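PDB 4NI6: putative surface anchored protein from Clostridium perfringens B, which probably forms part of the stalk of a cell-surface adhesin, as an Ig-like repeat domain stabilised by an internal Thr-Gln ester cross-link. Local coordinates for residues G14-F24 with K133-P142; N49-V57 with W83-Q93. All coordinates share one frame; numbering follows the deposited sequence.

Interaction 1 of 2, residues G14-F24 with K133-P142; sequences GSSEKEALVSF and KAQTLIVEKP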
# COMPACT_ATOMS: atom_id res chain seq x y z
N GLY A 14 -10.26 -1.70 -4.68
CA GLY A 14 -10.79 -0.45 -4.16
C GLY A 14 -10.81 0.59 -5.29
O GLY A 14 -10.21 0.39 -6.35
N SER A 15 -11.55 1.68 -5.11
CA SER A 15 -11.46 2.84 -6.02
C SER A 15 -11.57 4.10 -5.16
O SER A 15 -11.91 4.01 -3.98
CB SER A 15 -12.59 2.83 -7.04
OG SER A 15 -13.74 3.45 -6.51
N SER A 16 -11.26 5.26 -5.74
CA SER A 16 -11.34 6.50 -4.98
C SER A 16 -12.70 6.79 -4.38
O SER A 16 -12.81 7.54 -3.41
CB SER A 16 -10.90 7.68 -5.84
OG SER A 16 -10.56 8.77 -5.02
N GLU A 17 -13.76 6.24 -4.98
CA GLU A 17 -15.09 6.47 -4.44
C GLU A 17 -15.71 5.30 -3.68
O GLU A 17 -16.78 5.47 -3.13
CB GLU A 17 -16.04 6.96 -5.52
CG GLU A 17 -16.30 5.97 -6.63
CD GLU A 17 -17.39 6.49 -7.56
OE1 GLU A 17 -18.19 7.35 -7.12
OE2 GLU A 17 -17.39 6.12 -8.74
N LYS A 18 -15.04 4.15 -3.63
CA LYS A 18 -15.66 2.98 -2.97
C LYS A 18 -14.59 2.02 -2.50
O LYS A 18 -13.79 1.53 -3.31
CB LYS A 18 -16.65 2.27 -3.92
CG LYS A 18 -17.35 1.04 -3.35
CD LYS A 18 -18.10 0.30 -4.46
CE LYS A 18 -18.76 -0.98 -3.97
NZ LYS A 18 -19.54 -1.64 -5.05
N GLU A 19 -14.57 1.74 -1.20
CA GLU A 19 -13.67 0.75 -0.63
C GLU A 19 -13.90 -0.62 -1.27
O GLU A 19 -15.02 -0.94 -1.69
CB GLU A 19 -13.91 0.64 0.89
CG GLU A 19 -13.76 1.92 1.71
CD GLU A 19 -14.99 2.81 1.77
OE1 GLU A 19 -16.00 2.58 1.05
OE2 GLU A 19 -14.93 3.73 2.64
N ALA A 20 -12.85 -1.44 -1.31
CA ALA A 20 -13.02 -2.87 -1.69
C ALA A 20 -13.85 -3.58 -0.63
O ALA A 20 -13.49 -3.56 0.53
CB ALA A 20 -11.66 -3.54 -1.79
N LEU A 21 -14.94 -4.20 -1.05
CA LEU A 21 -15.79 -4.90 -0.11
C LEU A 21 -15.54 -6.42 -0.12
O LEU A 21 -15.42 -7.05 -1.18
CB LEU A 21 -17.26 -4.63 -0.44
CG LEU A 21 -17.72 -3.18 -0.28
CD1 LEU A 21 -19.19 -3.01 -0.63
CD2 LEU A 21 -17.40 -2.60 1.08
N VAL A 22 -15.38 -6.95 1.08
CA VAL A 22 -15.32 -8.40 1.27
C VAL A 22 -16.59 -8.87 1.97
O VAL A 22 -16.92 -8.35 3.03
CB VAL A 22 -14.10 -8.79 2.16
CG1 VAL A 22 -14.03 -10.30 2.33
CG2 VAL A 22 -12.80 -8.25 1.59
N SER A 23 -17.33 -9.76 1.33
CA SER A 23 -18.57 -10.21 1.94
C SER A 23 -18.29 -10.94 3.23
O SER A 23 -17.22 -11.54 3.42
CB SER A 23 -19.37 -11.12 1.01
OG SER A 23 -18.70 -12.35 0.85
N PHE A 24 -19.33 -11.05 4.04
CA PHE A 24 -19.23 -11.79 5.28
C PHE A 24 -18.79 -13.23 5.02
O PHE A 24 -17.84 -13.72 5.64
CB PHE A 24 -20.57 -11.75 6.01
CG PHE A 24 -20.64 -12.70 7.15
CD1 PHE A 24 -19.89 -12.50 8.28
CD2 PHE A 24 -21.52 -13.76 7.12
CE1 PHE A 24 -19.80 -13.45 9.25
CE2 PHE A 24 -21.53 -14.68 8.16
CZ PHE A 24 -20.74 -14.47 9.27
N LYS A 133 -10.01 5.82 -0.15
CA LYS A 133 -10.83 4.64 -0.37
C LYS A 133 -10.21 3.63 -1.32
O LYS A 133 -10.53 2.44 -1.27
CB LYS A 133 -12.26 5.01 -0.79
CG LYS A 133 -12.99 5.81 0.26
CD LYS A 133 -14.40 6.15 -0.19
CE LYS A 133 -15.22 6.73 0.96
NZ LYS A 133 -16.57 7.19 0.53
N ALA A 134 -9.37 4.12 -2.26
CA ALA A 134 -8.77 3.20 -3.21
C ALA A 134 -7.83 2.21 -2.53
O ALA A 134 -7.56 1.15 -3.09
CB ALA A 134 -8.04 3.95 -4.33
N GLN A 135 -7.31 2.59 -1.37
CA GLN A 135 -6.40 1.78 -0.57
C GLN A 135 -7.09 1.00 0.54
O GLN A 135 -6.43 0.39 1.37
CB GLN A 135 -5.30 2.67 0.06
CG GLN A 135 -4.47 3.42 -0.96
CD GLN A 135 -3.51 2.53 -1.70
OE1 GLN A 135 -3.52 1.31 -1.69
N THR A 136 -8.44 1.11 0.61
CA THR A 136 -9.20 0.65 1.76
C THR A 136 -10.07 -0.56 1.39
O THR A 136 -10.61 -0.62 0.32
CB THR A 136 -10.08 1.80 2.28
OG1 THR A 136 -9.25 2.92 2.59
CG2 THR A 136 -10.82 1.47 3.57
N LEU A 137 -10.19 -1.49 2.35
CA LEU A 137 -11.14 -2.58 2.26
C LEU A 137 -11.99 -2.58 3.51
O LEU A 137 -11.56 -2.21 4.58
CB LEU A 137 -10.42 -3.90 2.00
CG LEU A 137 -9.63 -4.50 3.17
CD1 LEU A 137 -10.51 -5.41 4.03
CD2 LEU A 137 -8.39 -5.26 2.75
N ILE A 138 -13.22 -3.09 3.37
CA ILE A 138 -14.13 -3.28 4.50
C ILE A 138 -14.67 -4.71 4.48
O ILE A 138 -15.00 -5.19 3.40
CB ILE A 138 -15.34 -2.30 4.41
CG1 ILE A 138 -14.86 -0.85 4.57
CG2 ILE A 138 -16.38 -2.64 5.50
CD1 ILE A 138 -15.89 0.20 4.19
N VAL A 139 -14.54 -5.42 5.61
CA VAL A 139 -15.15 -6.76 5.71
C VAL A 139 -16.57 -6.70 6.23
O VAL A 139 -16.78 -6.05 7.26
CB VAL A 139 -14.31 -7.65 6.62
CG1 VAL A 139 -14.85 -9.08 6.56
CG2 VAL A 139 -12.84 -7.63 6.24
N GLU A 140 -17.50 -6.95 5.31
CA GLU A 140 -18.92 -6.71 5.60
C GLU A 140 -19.48 -7.56 6.75
O GLU A 140 -19.07 -8.70 6.92
CB GLU A 140 -19.75 -6.89 4.32
CG GLU A 140 -19.36 -5.95 3.19
CD GLU A 140 -20.07 -6.27 1.90
OE1 GLU A 140 -20.14 -7.47 1.53
OE2 GLU A 140 -20.59 -5.32 1.26
N LYS A 141 -20.39 -6.97 7.53
CA LYS A 141 -21.15 -7.68 8.57
C LYS A 141 -22.30 -8.52 8.00
O LYS A 141 -22.81 -8.23 6.91
CB LYS A 141 -21.71 -6.69 9.59
CG LYS A 141 -20.62 -5.91 10.30
CD LYS A 141 -21.10 -5.21 11.56
CE LYS A 141 -22.06 -4.08 11.25
NZ LYS A 141 -22.10 -3.07 12.35
N PRO A 142 -22.76 -9.55 8.75
CA PRO A 142 -23.72 -10.51 8.20
C PRO A 142 -25.01 -9.84 7.74
O PRO A 142 -25.52 -8.92 8.47
CB PRO A 142 -24.02 -11.42 9.39
CG PRO A 142 -22.85 -11.35 10.29
CD PRO A 142 -22.12 -10.05 9.99
O HOH W 1 -11.09 8.27 -1.37
O HOH W 2 -17.83 4.48 0.37
O HOH W 3 -21.83 -9.70 3.61

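Interaction 2 of 2, residues N49-V57 with W83-Q93; sequences NLTGKLMHV and WELDFGNQKLQ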
# COMPACT_ATOMS: atom_id res chain seq x y z
N ASN A 49 13.55 0.55 -1.50
CA ASN A 49 12.94 -0.31 -0.50
C ASN A 49 11.47 0.10 -0.41
O ASN A 49 11.16 1.21 0.01
CB ASN A 49 13.58 -0.04 0.87
CG ASN A 49 15.12 0.09 0.86
OD1 ASN A 49 15.70 1.05 1.42
ND2 ASN A 49 15.79 -0.93 0.37
N LEU A 50 10.55 -0.82 -0.74
CA LEU A 50 9.11 -0.55 -0.68
C LEU A 50 8.53 -1.24 0.55
O LEU A 50 8.58 -2.47 0.64
CB LEU A 50 8.43 -1.06 -1.95
CG LEU A 50 6.91 -0.84 -1.97
CD1 LEU A 50 6.56 0.64 -2.02
CD2 LEU A 50 6.24 -1.59 -3.11
N THR A 51 8.08 -0.44 1.49
CA THR A 51 7.38 -1.00 2.68
C THR A 51 5.90 -0.72 2.59
O THR A 51 5.46 0.42 2.52
CB THR A 51 7.92 -0.39 3.98
OG1 THR A 51 9.30 -0.72 4.11
CG2 THR A 51 7.14 -0.94 5.21
N GLY A 52 5.11 -1.79 2.60
CA GLY A 52 3.65 -1.68 2.68
C GLY A 52 3.15 -2.14 4.03
O GLY A 52 3.72 -3.04 4.63
N LYS A 53 2.19 -1.39 4.54
CA LYS A 53 1.56 -1.72 5.81
C LYS A 53 0.06 -1.80 5.64
O LYS A 53 -0.56 -0.98 4.96
CB LYS A 53 1.89 -0.67 6.85
CG LYS A 53 3.37 -0.67 7.23
CD LYS A 53 3.70 0.43 8.21
CE LYS A 53 5.19 0.41 8.54
NZ LYS A 53 5.55 -0.93 9.12
N LEU A 54 -0.54 -2.81 6.27
CA LEU A 54 -1.99 -2.94 6.32
C LEU A 54 -2.41 -2.49 7.72
O LEU A 54 -1.99 -3.08 8.71
CB LEU A 54 -2.41 -4.40 6.08
CG LEU A 54 -3.90 -4.68 5.99
CD1 LEU A 54 -4.53 -3.90 4.85
CD2 LEU A 54 -4.14 -6.17 5.84
N MET A 55 -3.19 -1.42 7.78
CA MET A 55 -3.57 -0.78 9.05
C MET A 55 -5.06 -0.97 9.31
O MET A 55 -5.88 -0.70 8.44
CB MET A 55 -3.31 0.71 8.94
CG MET A 55 -1.88 1.08 8.52
SD MET A 55 -0.56 0.47 9.61
CE MET A 55 -0.89 1.49 11.03
N HIS A 56 -5.40 -1.43 10.51
CA HIS A 56 -6.77 -1.45 10.99
C HIS A 56 -7.17 -0.06 11.39
O HIS A 56 -6.49 0.59 12.20
CB HIS A 56 -6.83 -2.44 12.16
CG HIS A 56 -8.17 -2.56 12.81
ND1 HIS A 56 -8.29 -3.02 14.06
CD2 HIS A 56 -9.45 -2.28 12.37
CE1 HIS A 56 -9.59 -3.11 14.39
NE2 HIS A 56 -10.31 -2.64 13.38
N VAL A 57 -8.20 0.46 10.74
CA VAL A 57 -8.72 1.81 11.00
C VAL A 57 -9.87 1.75 11.99
O VAL A 57 -10.94 1.23 11.66
CB VAL A 57 -9.27 2.47 9.72
CG1 VAL A 57 -9.70 3.91 9.98
CG2 VAL A 57 -8.24 2.39 8.60
N TRP A 83 4.27 -1.05 -9.56
CA TRP A 83 4.75 -2.17 -8.76
C TRP A 83 3.56 -2.87 -8.14
O TRP A 83 2.47 -2.31 -8.08
CB TRP A 83 5.65 -1.69 -7.63
CG TRP A 83 6.93 -1.03 -8.07
CD1 TRP A 83 7.82 -1.46 -9.04
CD2 TRP A 83 7.56 0.11 -7.42
NE1 TRP A 83 8.88 -0.58 -9.10
CE2 TRP A 83 8.80 0.35 -8.12
CE3 TRP A 83 7.17 0.99 -6.44
CZ2 TRP A 83 9.64 1.42 -7.79
CZ3 TRP A 83 8.03 1.99 -6.05
CH2 TRP A 83 9.22 2.25 -6.76
N GLU A 84 3.80 -4.07 -7.63
CA GLU A 84 2.82 -4.82 -6.84
C GLU A 84 3.45 -5.24 -5.54
O GLU A 84 4.64 -5.55 -5.49
CB GLU A 84 2.34 -6.04 -7.63
CG GLU A 84 1.59 -5.63 -8.86
CD GLU A 84 1.02 -6.80 -9.60
OE1 GLU A 84 0.72 -7.82 -8.95
OE2 GLU A 84 0.91 -6.72 -10.84
N LEU A 85 2.60 -5.38 -4.51
CA LEU A 85 3.04 -5.84 -3.18
C LEU A 85 1.95 -6.75 -2.61
O LEU A 85 0.81 -6.32 -2.45
CB LEU A 85 3.27 -4.65 -2.24
CG LEU A 85 3.85 -5.05 -0.89
CD1 LEU A 85 4.88 -4.06 -0.39
CD2 LEU A 85 2.73 -5.14 0.12
N ASP A 86 2.29 -8.00 -2.35
CA ASP A 86 1.31 -9.03 -1.98
C ASP A 86 1.48 -9.33 -0.49
O ASP A 86 2.53 -9.84 -0.08
CB ASP A 86 1.59 -10.29 -2.82
CG ASP A 86 0.53 -11.36 -2.70
OD1 ASP A 86 -0.37 -11.22 -1.84
OD2 ASP A 86 0.59 -12.33 -3.50
N PHE A 87 0.47 -9.02 0.32
CA PHE A 87 0.51 -9.33 1.73
C PHE A 87 0.15 -10.79 2.01
O PHE A 87 0.22 -11.24 3.16
CB PHE A 87 -0.48 -8.45 2.53
CG PHE A 87 -0.09 -6.99 2.58
CD1 PHE A 87 0.78 -6.52 3.56
CD2 PHE A 87 -0.73 -6.07 1.77
CE1 PHE A 87 1.15 -5.18 3.59
CE2 PHE A 87 -0.38 -4.72 1.82
CZ PHE A 87 0.55 -4.29 2.75
N GLY A 88 -0.33 -11.50 1.00
CA GLY A 88 -0.84 -12.86 1.18
C GLY A 88 -2.15 -12.90 1.96
O GLY A 88 -2.85 -11.90 2.10
N ASN A 89 -2.44 -14.08 2.47
CA ASN A 89 -3.67 -14.31 3.22
C ASN A 89 -3.64 -13.64 4.59
O ASN A 89 -2.66 -13.78 5.32
CB ASN A 89 -3.89 -15.82 3.41
CG ASN A 89 -5.19 -16.15 4.13
OD1 ASN A 89 -5.24 -16.15 5.37
ND2 ASN A 89 -6.28 -16.21 3.38
N GLN A 90 -4.66 -12.84 4.87
CA GLN A 90 -4.75 -12.12 6.13
C GLN A 90 -6.03 -12.50 6.82
O GLN A 90 -7.11 -12.51 6.22
CB GLN A 90 -4.70 -10.61 5.86
CG GLN A 90 -3.39 -10.15 5.23
CD GLN A 90 -2.24 -10.25 6.22
OE1 GLN A 90 -2.42 -9.96 7.39
NE2 GLN A 90 -1.05 -10.57 5.74
N LYS A 91 -5.93 -12.77 8.11
CA LYS A 91 -7.12 -13.19 8.83
C LYS A 91 -7.79 -11.99 9.50
O LYS A 91 -7.43 -11.60 10.61
CB LYS A 91 -6.83 -14.36 9.81
CG LYS A 91 -6.36 -15.68 9.17
CD LYS A 91 -7.49 -16.56 8.63
CE LYS A 91 -6.93 -17.77 7.89
NZ LYS A 91 -6.49 -18.86 8.83
N LEU A 92 -8.56 -11.25 8.69
CA LEU A 92 -9.18 -9.97 9.07
C LEU A 92 -10.52 -10.11 9.81
O LEU A 92 -11.15 -11.18 9.79
CB LEU A 92 -9.37 -9.10 7.83
CG LEU A 92 -8.09 -8.86 7.02
CD1 LEU A 92 -8.32 -7.91 5.86
CD2 LEU A 92 -7.00 -8.28 7.92
N GLN A 93 -10.91 -9.05 10.53
CA GLN A 93 -12.07 -9.12 11.43
C GLN A 93 -13.31 -8.67 10.68
O GLN A 93 -13.37 -7.57 10.11
CB GLN A 93 -11.84 -8.21 12.65
CG GLN A 93 -10.86 -8.77 13.68
CD GLN A 93 -10.40 -7.73 14.69
OE1 GLN A 93 -9.18 -7.69 15.09
NE2 GLN A 93 -11.38 -6.90 15.15

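Interaction 1 of 2, residues G14-F24 with K133-P142
A short parallel strand pairing at the edge of the Ig-like fold joins 20-22 to 136-139, close to the C-terminus. Ala20 N gives its hydrogen to Thr136 O, and Ala20 O accepts from Ile138 N. Val22 continues the pattern: its N reaches Ile138 O at 2.9 Å, and its O takes Glu140 N at 2.7 Å. Ala20 and Val22 face the same side of the sheet as Leu137 and Val139. Leu21 lies beside Ile138 on the other side, with Leu21 CD2 3.9 Å from Ile138 CB. With chi1 at -58°, Glu19 CG lies beside Thr136 CG2, 3.5 Å away. The bend at chi2 (85°) then turns the carboxylate toward the Lys133 chain. There is no salt bridge: Glu19 OE2 is 4.4 Å from Lys133 NZ. A water links Glu19 OE1 to Lys133 NZ instead. A second water joins Ser16 O to Lys133 N. Beyond the strands, Pro142 CG sits over the centre of the Phe24 ring, 3.8 Å from the centroid, in a CH-pi contact. Strand 121-139 also pairs with strand 97-106, antiparallel. Val22 and Leu137 pack inward on Ala9 of strand 3-9 and on strand 31-39.

Interaction 2 of 2, residues N49-V57 with W83-Q93
Trp83 meets Leu50 at the start of the second segment, where Leu50 CD2 comes within 4.3 Å of Trp83 CE3. The indole is stacked on Tyr39, and its NE1 is hydrogen-bonded to Thr74 O. Leu85 follows, modelled in two conformers. In one of them Leu85 CD1 lies near Leu50 CD2 and the backbone N of Gly52, a tentative contact. Ile37 of strand 31-39 packs against Leu50 and Leu85. The two strands belong to different sheets of the Ig-like sandwich. Their axes cross at -43° and approach to 8.6 Å, so side chains rather than backbone bonds fill the interface. Asp86 OD1 accepts from Gly88 N in an Asx turn. Phe87 inserts its ring toward Gly52, which has no side chain to block it. Phe87 CE1 lies 3.5 Å from Gly52 O, and Lys53 N lies at the ring edge, in its plane. Leu54 CB is over one ring face, 4.4 Å from Phe87 CE1. Gln90 bends at chi2 (-70°) and turns its amide back, so that NE2 donates to Phe87 O at 3.0 Å. The Gln90 and Leu54 side chains run past each other in opposite directions, with Gln90 CG nearest Leu54 CD2. The Leu92 side chain crosses that of Leu54 at a slant, with Leu92 CD2 4.1 Å from Leu54 CD2. Gln93 ends the row, its NE2 obliquely placed 4.3 Å from His56 CE1. The His56 NE2 is held by Glu96.

In the fold
The centres of interactions 1 and 2 lie about 14 Å apart, and the two contacts touch directly. Leu92 links them: its CD1 is 3.8 Å from Leu137 CD1, while its other methyl serves interaction 2. Gln93 O also packs on Val139 CB at 3.6 Å. Strands 47-57 and 121-139 both pair with strand 97-106, so interaction 1 and the 49-57 half of interaction 2 share one sheet, while 83-90 belongs to the other. Strand 31-39 of that other sheet lies against residues of both. Gln135, within the 133-142 segment, is joined covalently to Thr5 through Gln135 CD and Thr5 OG1. This is the ester cross-link of the domain. It connects strand 3-9 to the C-terminal strand, beside the start of the parallel pairing in interaction 1.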